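Local coordinates for secreted protein (Streptomyces lividans TK24, PDB 5LXZ), which is a copper-binding metalloradical protein of the AA5 family, related to galactose oxidase, and probably oxidises its substrate at a mononuclear copper centre, at residues M242-R246 / V272-E277; P510-G515 / F527-A531. The protein carries 1 engineered substitution. All blocks are in the same frame, centred on the assembly; numbering follows the deposited sequence.

Interaction 1 of 2, residues M242-R246 / V272-E277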
ATOM      1  N   MET A 242      13.441 -12.631   4.930  1.00  9.23           N
ATOM      2  CA  MET A 242      12.358 -13.063   5.780  1.00  9.26           C
ATOM      3  C   MET A 242      12.274 -14.595   5.827  1.00  9.88           C
ATOM      4  O   MET A 242      12.751 -15.292   4.922  1.00 10.91           O
ATOM      5  CB  MET A 242      11.016 -12.526   5.269  1.00  9.24           C
ATOM      6  CG  MET A 242      10.947 -11.041   5.353  1.00  8.75           C
ATOM      7  SD  MET A 242       9.367 -10.385   4.777  1.00  8.91           S
ATOM      8  CE  MET A 242       9.388 -10.909   3.071  1.00  9.41           C
ATOM      9  N   HIS A 243      11.664 -15.110   6.885  1.00  9.68           N
ATOM     10  CA  HIS A 243      11.343 -16.537   6.925  1.00 11.75           C
ATOM     11  C   HIS A 243      10.315 -16.918   5.879  1.00 11.38           C
ATOM     12  O   HIS A 243      10.419 -17.954   5.228  1.00 12.48           O
ATOM     13  CB  HIS A 243      10.866 -16.909   8.313  1.00 12.80           C
ATOM     14  CG  HIS A 243      11.905 -16.716   9.365  1.00 14.40           C
ATOM     15  ND1 HIS A 243      12.843 -17.682   9.652  1.00 16.66           N
ATOM     16  CD2 HIS A 243      12.186 -15.668  10.162  1.00 15.05           C
ATOM     17  CE1 HIS A 243      13.648 -17.230  10.596  1.00 16.05           C
ATOM     18  NE2 HIS A 243      13.262 -16.019  10.932  1.00 17.44           N
ATOM     19  N   GLU A 244       9.279 -16.081   5.735  1.00  9.97           N
ATOM     20  CA  GLU A 244       8.220 -16.302   4.771  1.00 10.41           C
ATOM     21  C   GLU A 244       8.462 -15.556   3.472  1.00  9.61           C
ATOM     22  O   GLU A 244       8.887 -14.412   3.478  1.00  9.62           O
ATOM     23  CB  GLU A 244       6.890 -15.838   5.334  1.00 10.51           C
ATOM     24  CG  GLU A 244       6.448 -16.557   6.588  1.00 11.68           C
ATOM     25  CD  GLU A 244       6.041 -18.002   6.332  1.00 12.79           C
ATOM     26  OE1 GLU A 244       5.429 -18.285   5.272  1.00 14.58           O
ATOM     27  OE2 GLU A 244       6.297 -18.866   7.217  1.00 14.03           O
ATOM     28  N   ALA A 245       8.174 -16.208   2.353  1.00  9.57           N
ATOM     29  CA  ALA A 245       8.083 -15.546   1.065  1.00  9.11           C
ATOM     30  C   ALA A 245       6.795 -14.728   1.072  1.00  8.82           C
ATOM     31  O   ALA A 245       5.757 -15.222   1.520  1.00  9.33           O
ATOM     32  CB  ALA A 245       8.053 -16.574  -0.032  1.00 10.04           C
ATOM     33  N   ARG A 246       6.880 -13.475   0.620  1.00  7.87           N
ATOM     34  CA  ARG A 246       5.731 -12.578   0.662  1.00  7.65           C
ATOM     35  C   ARG A 246       5.725 -11.656  -0.538  1.00  7.91           C
ATOM     36  O   ARG A 246       6.589 -10.812  -0.670  1.00  9.14           O
ATOM     37  CB  ARG A 246       5.728 -11.719   1.933  1.00  7.70           C
ATOM     38  CG  ARG A 246       5.870 -12.480   3.252  1.00  7.58           C
ATOM     39  CD  ARG A 246       5.971 -11.437   4.374  1.00  7.63           C
ATOM     40  NE  ARG A 246       6.307 -12.091   5.618  1.00  7.24           N
ATOM     41  CZ  ARG A 246       5.432 -12.604   6.487  1.00  7.39           C
ATOM     42  NH1 ARG A 246       4.138 -12.478   6.340  1.00  7.36           N
ATOM     43  NH2 ARG A 246       5.846 -13.244   7.579  1.00  7.84           N
ATOM     44  N   VAL A 272      -0.102 -16.120   2.929  1.00 10.81           N
ATOM     45  CA  VAL A 272       0.643 -16.512   4.123  1.00 11.67           C
ATOM     46  C   VAL A 272      -0.406 -16.557   5.237  1.00 12.22           C
ATOM     47  O   VAL A 272      -1.153 -15.594   5.442  1.00 12.56           O
ATOM     48  CB  VAL A 272       1.753 -15.519   4.406  1.00 11.38           C
ATOM     49  CG1 VAL A 272       2.398 -15.841   5.760  1.00 11.45           C
ATOM     50  CG2 VAL A 272       2.789 -15.557   3.304  1.00 11.90           C
ATOM     51  N   PRO A 273      -0.494 -17.684   5.960  1.00 12.81           N
ATOM     52  CA  PRO A 273      -1.623 -17.890   6.871  1.00 12.68           C
ATOM     53  C   PRO A 273      -1.418 -17.273   8.246  1.00 13.17           C
ATOM     54  O   PRO A 273      -1.411 -17.974   9.283  1.00 13.52           O
ATOM     55  CB  PRO A 273      -1.711 -19.434   6.941  1.00 13.65           C
ATOM     56  CG  PRO A 273      -0.297 -19.855   6.819  1.00 13.65           C
ATOM     57  CD  PRO A 273       0.313 -18.908   5.812  1.00 13.00           C
ATOM     58  N   GLY A 274      -1.245 -15.954   8.273  1.00 10.56           N
ATOM     59  CA  GLY A 274      -1.098 -15.257   9.534  1.00 10.44           C
ATOM     60  C   GLY A 274       0.221 -15.457  10.261  1.00  9.44           C
ATOM     61  O   GLY A 274       0.291 -15.114  11.441  1.00  9.83           O
ATOM     62  N   LYS A 275       1.262 -15.929   9.565  1.00  9.57           N
ATOM     63  CA  LYS A 275       2.588 -16.091  10.118  1.00 10.30           C
ATOM     64  C   LYS A 275       3.323 -14.767   9.911  1.00  9.56           C
ATOM     65  O   LYS A 275       3.686 -14.421   8.769  1.00 11.43           O
ATOM     66  CB  LYS A 275       3.303 -17.257   9.478  1.00 11.98           C
ATOM     67  CG  LYS A 275       2.591 -18.588   9.723  1.00 14.22           C
ATOM     68  CD  LYS A 275       3.346 -19.731   9.069  1.00 16.75           C
ATOM     69  CE  LYS A 275       2.833 -21.091   9.479  1.00 20.29           C
ATOM     70  NZ  LYS A 275       3.670 -22.167   8.906  0.50 20.14           N
ATOM     71  N   ASN A 276       3.393 -13.971  10.963  1.00  8.69           N
ATOM     72  CA  ASN A 276       4.019 -12.653  10.912  1.00  8.55           C
ATOM     73  C   ASN A 276       5.409 -12.671  11.495  1.00  8.91           C
ATOM     74  O   ASN A 276       5.755 -13.608  12.267  1.00  8.40           O
ATOM     75  CB  ASN A 276       3.113 -11.675  11.642  1.00  8.54           C
ATOM     76  CG  ASN A 276       1.720 -11.713  11.090  1.00  8.15           C
ATOM     77  OD1 ASN A 276       1.558 -11.682   9.868  1.00  8.54           O
ATOM     78  ND2 ASN A 276       0.731 -11.820  11.936  1.00  7.75           N
ATOM     79  N   GLU A 277       6.240 -11.698  11.130  1.00  8.10           N
ATOM     80  CA  GLU A 277       7.603 -11.660  11.581  1.00  9.41           C
ATOM     81  C   GLU A 277       8.057 -10.265  11.839  1.00  8.72           C
ATOM     82  O   GLU A 277       7.458  -9.301  11.375  1.00  8.84           O
ATOM     83  CB  GLU A 277       8.569 -12.384  10.657  1.00 10.31           C
ATOM     84  CG  GLU A 277       8.594 -12.033   9.236  1.00 12.31           C
ATOM     85  CD  GLU A 277       9.271 -13.211   8.450  1.00 12.97           C
ATOM     86  OE1 GLU A 277      10.458 -13.578   8.769  1.00 13.14           O
ATOM     87  OE2 GLU A 277       8.633 -13.832   7.551  1.00 10.59           O
TER
HETATM   88  O   HOH W   1       5.824 -21.472   7.223  1.00 35.87           O
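Glu277 OE2 is gripped by two donors that arrive from its two sides: the backbone N of Glu244 on the syn lone pair, 3.0 Å away, and Arg246 NH2 on the anti lone pair, 2.8 Å away and charged as well as hydrogen-bonded. The second carboxylate oxygen, OE1, takes the backbone N of His243 at 2.7 Å, so one carboxylate receives two successive peptide N-H groups and is held against turning. Glu277 CG sits between its backbone N and carbonyl carbon (chi1 53°), and from there the extended chain carries the carboxylate to the 242-246 loop. The guanidinium stands steeply to that carboxylate, 78° between planes, yet keeps OE2 near its own plane. With NH1 and NH2 it also takes Lys275 O end-on, the NH2 bond being the shorter at 2.7 Å, while Glu244 CB lies over one guanidinium face, offset toward its rim. Glu277 opens strand 277-280 of a four-stranded antiparallel sheet in a Kelch-motif region, one blade of the beta-propeller; the contact thus ties the loop entering this blade to the loop between its second and third strands. Arg246 NH1 is held further by Ser263 O. At the exposed margin, Glu244 OE2 bonds Tyr288 OH and reaches Lys275 NZ through a water, accepting from it at 2.6 Å, while His243 stacks on the ring of Tyr288.

Interaction 2 of 2, residues P510-G515 / F527-A531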
ATOM      1  N   PRO A 510       7.029  31.762   4.100  1.00 16.83           N
ATOM      2  CA  PRO A 510       7.987  31.934   5.168  1.00 17.32           C
ATOM      3  C   PRO A 510       9.314  31.268   4.846  1.00 18.26           C
ATOM      4  O   PRO A 510       9.355  30.179   4.264  1.00 16.70           O
ATOM      5  CB  PRO A 510       7.332  31.267   6.387  1.00 17.57           C
ATOM      6  CG  PRO A 510       6.147  30.569   5.908  1.00 17.65           C
ATOM      7  CD  PRO A 510       5.829  31.030   4.532  1.00 16.47           C
ATOM      8  N   ASP A 511      10.391  31.949   5.195  1.00 17.45           N
ATOM      9  CA  ASP A 511      11.726  31.401   5.065  1.00 19.35           C
ATOM     10  C   ASP A 511      12.015  30.496   6.268  1.00 17.34           C
ATOM     11  O   ASP A 511      11.453  30.665   7.347  1.00 18.27           O
ATOM     12  CB  ASP A 511      12.757  32.534   4.985  1.00 20.06           C
ATOM     13  CG  ASP A 511      12.779  33.387   6.249  1.00 21.24           C
ATOM     14  OD1 ASP A 511      11.729  34.005   6.590  1.00 22.54           O
ATOM     15  OD2 ASP A 511      13.836  33.410   6.934  1.00 22.34           O
ATOM     16  N   LEU A 512      12.923  29.542   6.084  1.00 17.97           N
ATOM     17  CA  LEU A 512      13.304  28.647   7.159  1.00 16.90           C
ATOM     18  C   LEU A 512      14.686  28.081   6.879  1.00 18.48           C
ATOM     19  O   LEU A 512      14.932  27.524   5.805  1.00 19.97           O
ATOM     20  CB  LEU A 512      12.264  27.506   7.269  1.00 16.98           C
ATOM     21  CG  LEU A 512      12.463  26.527   8.419  1.00 16.98           C
ATOM     22  CD1 LEU A 512      12.303  27.184   9.775  1.00 17.67           C
ATOM     23  CD2 LEU A 512      11.470  25.390   8.236  1.00 17.25           C
ATOM     24  N   SER A 513      15.594  28.256   7.831  1.00 16.79           N
ATOM     25  CA  SER A 513      16.918  27.668   7.719  1.00 18.46           C
ATOM     26  C   SER A 513      17.360  27.166   9.067  1.00 18.77           C
ATOM     27  O   SER A 513      16.740  27.478  10.091  1.00 18.52           O
ATOM     28  CB  SER A 513      17.909  28.690   7.157  1.00 19.90           C
ATOM     29  OG  SER A 513      17.901  29.856   7.931  1.00 24.41           O
ATOM     30  N   GLY A 514      18.423  26.367   9.060  1.00 21.58           N
ATOM     31  CA  GLY A 514      18.933  25.751  10.299  1.00 21.98           C
ATOM     32  C   GLY A 514      18.955  24.238  10.304  1.00 22.79           C
ATOM     33  O   GLY A 514      19.539  23.653  11.225  1.00 26.08           O
ATOM     34  N   GLY A 515      18.345  23.588   9.300  1.00 21.52           N
ATOM     35  CA  GLY A 515      18.470  22.126   9.124  1.00 21.97           C
ATOM     36  C   GLY A 515      19.661  21.716   8.258  1.00 21.35           C
ATOM     37  O   GLY A 515      20.255  22.575   7.581  1.00 22.77           O
ATOM     38  N   PHE A 527      15.709  27.330  14.893  1.00 12.87           N
ATOM     39  CA  PHE A 527      15.837  27.564  13.476  1.00 13.52           C
ATOM     40  C   PHE A 527      15.791  29.071  13.247  1.00 14.35           C
ATOM     41  O   PHE A 527      15.329  29.821  14.100  1.00 15.12           O
ATOM     42  CB  PHE A 527      14.671  26.893  12.737  1.00 14.09           C
ATOM     43  CG  PHE A 527      14.696  25.404  12.818  1.00 14.25           C
ATOM     44  CD1 PHE A 527      14.246  24.754  13.959  1.00 14.36           C
ATOM     45  CD2 PHE A 527      15.224  24.649  11.757  1.00 14.94           C
ATOM     46  CE1 PHE A 527      14.278  23.361  14.038  1.00 14.81           C
ATOM     47  CE2 PHE A 527      15.265  23.260  11.837  1.00 15.41           C
ATOM     48  CZ  PHE A 527      14.783  22.632  12.983  1.00 14.69           C
ATOM     49  N   THR A 528      16.249  29.487  12.081  1.00 15.58           N
ATOM     50  CA  THR A 528      16.133  30.883  11.665  1.00 16.55           C
ATOM     51  C   THR A 528      14.994  31.063  10.694  1.00 16.10           C
ATOM     52  O   THR A 528      14.906  30.366   9.668  1.00 16.98           O
ATOM     53  CB  THR A 528      17.441  31.353  11.034  1.00 17.61           C
ATOM     54  OG1 THR A 528      18.488  31.194  11.995  1.00 20.23           O
ATOM     55  CG2 THR A 528      17.387  32.823  10.590  1.00 18.97           C
ATOM     56  N   SER A 529      14.135  32.021  10.995  1.00 17.11           N
ATOM     57  CA  SER A 529      13.145  32.467  10.042  1.00 17.30           C
ATOM     58  C   SER A 529      12.962  33.967  10.221  1.00 18.07           C
ATOM     59  O   SER A 529      12.535  34.389  11.287  1.00 17.83           O
ATOM     60  CB  SER A 529      11.799  31.792  10.270  1.00 17.08           C
ATOM     61  OG  SER A 529      10.843  32.302   9.364  1.00 18.37           O
ATOM     62  N   ARG A 530      13.281  34.737   9.193  1.00 19.58           N
ATOM     63  CA  ARG A 530      12.931  36.173   9.202  1.00 23.16           C
ATOM     64  C   ARG A 530      11.424  36.378   9.418  1.00 23.05           C
ATOM     65  O   ARG A 530      11.001  37.347  10.064  1.00 24.87           O
ATOM     66  CB  ARG A 530      13.410  36.839   7.917  1.00 25.44           C
ATOM     67  CG  ARG A 530      14.925  36.915   7.827  1.00 29.46           C
ATOM     68  CD  ARG A 530      15.372  37.578   6.529  1.00 32.64           C
ATOM     69  NE  ARG A 530      15.012  36.781   5.348  1.00 34.99           N
ATOM     70  CZ  ARG A 530      15.717  35.760   4.849  1.00 35.95           C
ATOM     71  NH1 ARG A 530      16.859  35.356   5.404  1.00 37.59           N
ATOM     72  NH2 ARG A 530      15.265  35.122   3.772  1.00 37.88           N
ATOM     73  N   ALA A 531      10.618  35.427   8.939  1.00 19.44           N
ATOM     74  CA  ALA A 531       9.174  35.428   9.141  1.00 19.21           C
ATOM     75  C   ALA A 531       8.715  34.681  10.396  1.00 17.48           C
ATOM     76  O   ALA A 531       7.552  34.282  10.489  1.00 17.73           O
ATOM     77  CB  ALA A 531       8.521  34.810   7.912  1.00 19.91           C
TER
HETATM   78  O   HOH W   2      15.858  31.692   6.805  1.00 24.65           O
HETATM   79  O   HOH W   3      19.409  28.767  11.891  1.00 38.23           O
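Ser513 and Thr528 form a single antiparallel bridge, a hydrogen-bonded pair, in the galactose oxidase-like early set domain; it sets the 510-515 loop beside the end of strand 524-528, an outermost strand of its sheet. Both backbone bonds of the pair, Ser513 N to Thr528 O and Thr528 N to Ser513 O, measure 2.9 Å. Leu512 CA adds a C-H...O contact to Thr528 O.

Side-chain polar bonds take over where the strand ends. The Asp511 carboxylate receives two consecutive peptide N-H groups on its syn lone pairs: Arg530 N at OD2, 2.7 Å, and Ala531 N at OD1, 3.0 Å. With Asp511 CG between its backbone N and carbonyl carbon (chi1 62°), the carboxylate reaches both of these N-H groups. Ser529 OG donates to Asp511 O at 2.7 Å, tilted 25° from the carbonyl plane. Were the acid replaced by an alanine here, Arg530 N and Ala531 N would probably lose these acceptors, and the segment after the strand would be held less firmly.

The charge pairing is of another sort: Asp511 OD2 lies over the centre of one face of the Arg530 guanidinium, and the salt bridge to NH2 is long, with no N-H aimed at the oxygen.

Apolar packing lies where Leu512 CD1 meets Phe527 CB at 3.8 Å, both side chains also touching Met586 of strand 582-590. Ser513 O approaches the edge of the Phe527 ring near its plane.

A water donates to Asp511 OD2 at 2.7 Å and accepts from Ser513 OG.

In the fold
Interaction 1 is mostly buried and belongs to the propeller, with the side chain of Arg246 about 13 Å from a bound copper ion; interaction 2 is only partly buried and lies in the early set domain. Their centres are 46 Å apart, and they share no secondary-structure element. Each uses a carboxylate to receive two consecutive backbone N-H groups, and in both an arginine belongs to the N-H-bearing segment; but in interaction 1 the acid oxygen lies near the guanidinium plane and takes an N-H, whereas in interaction 2 it lies over the face. Main-chain pairing with strand character occurs in 510-515/527-531 alone; 242-246/272-277 joins its loops through side chains bonded to backbone and one salt bridge between side chains.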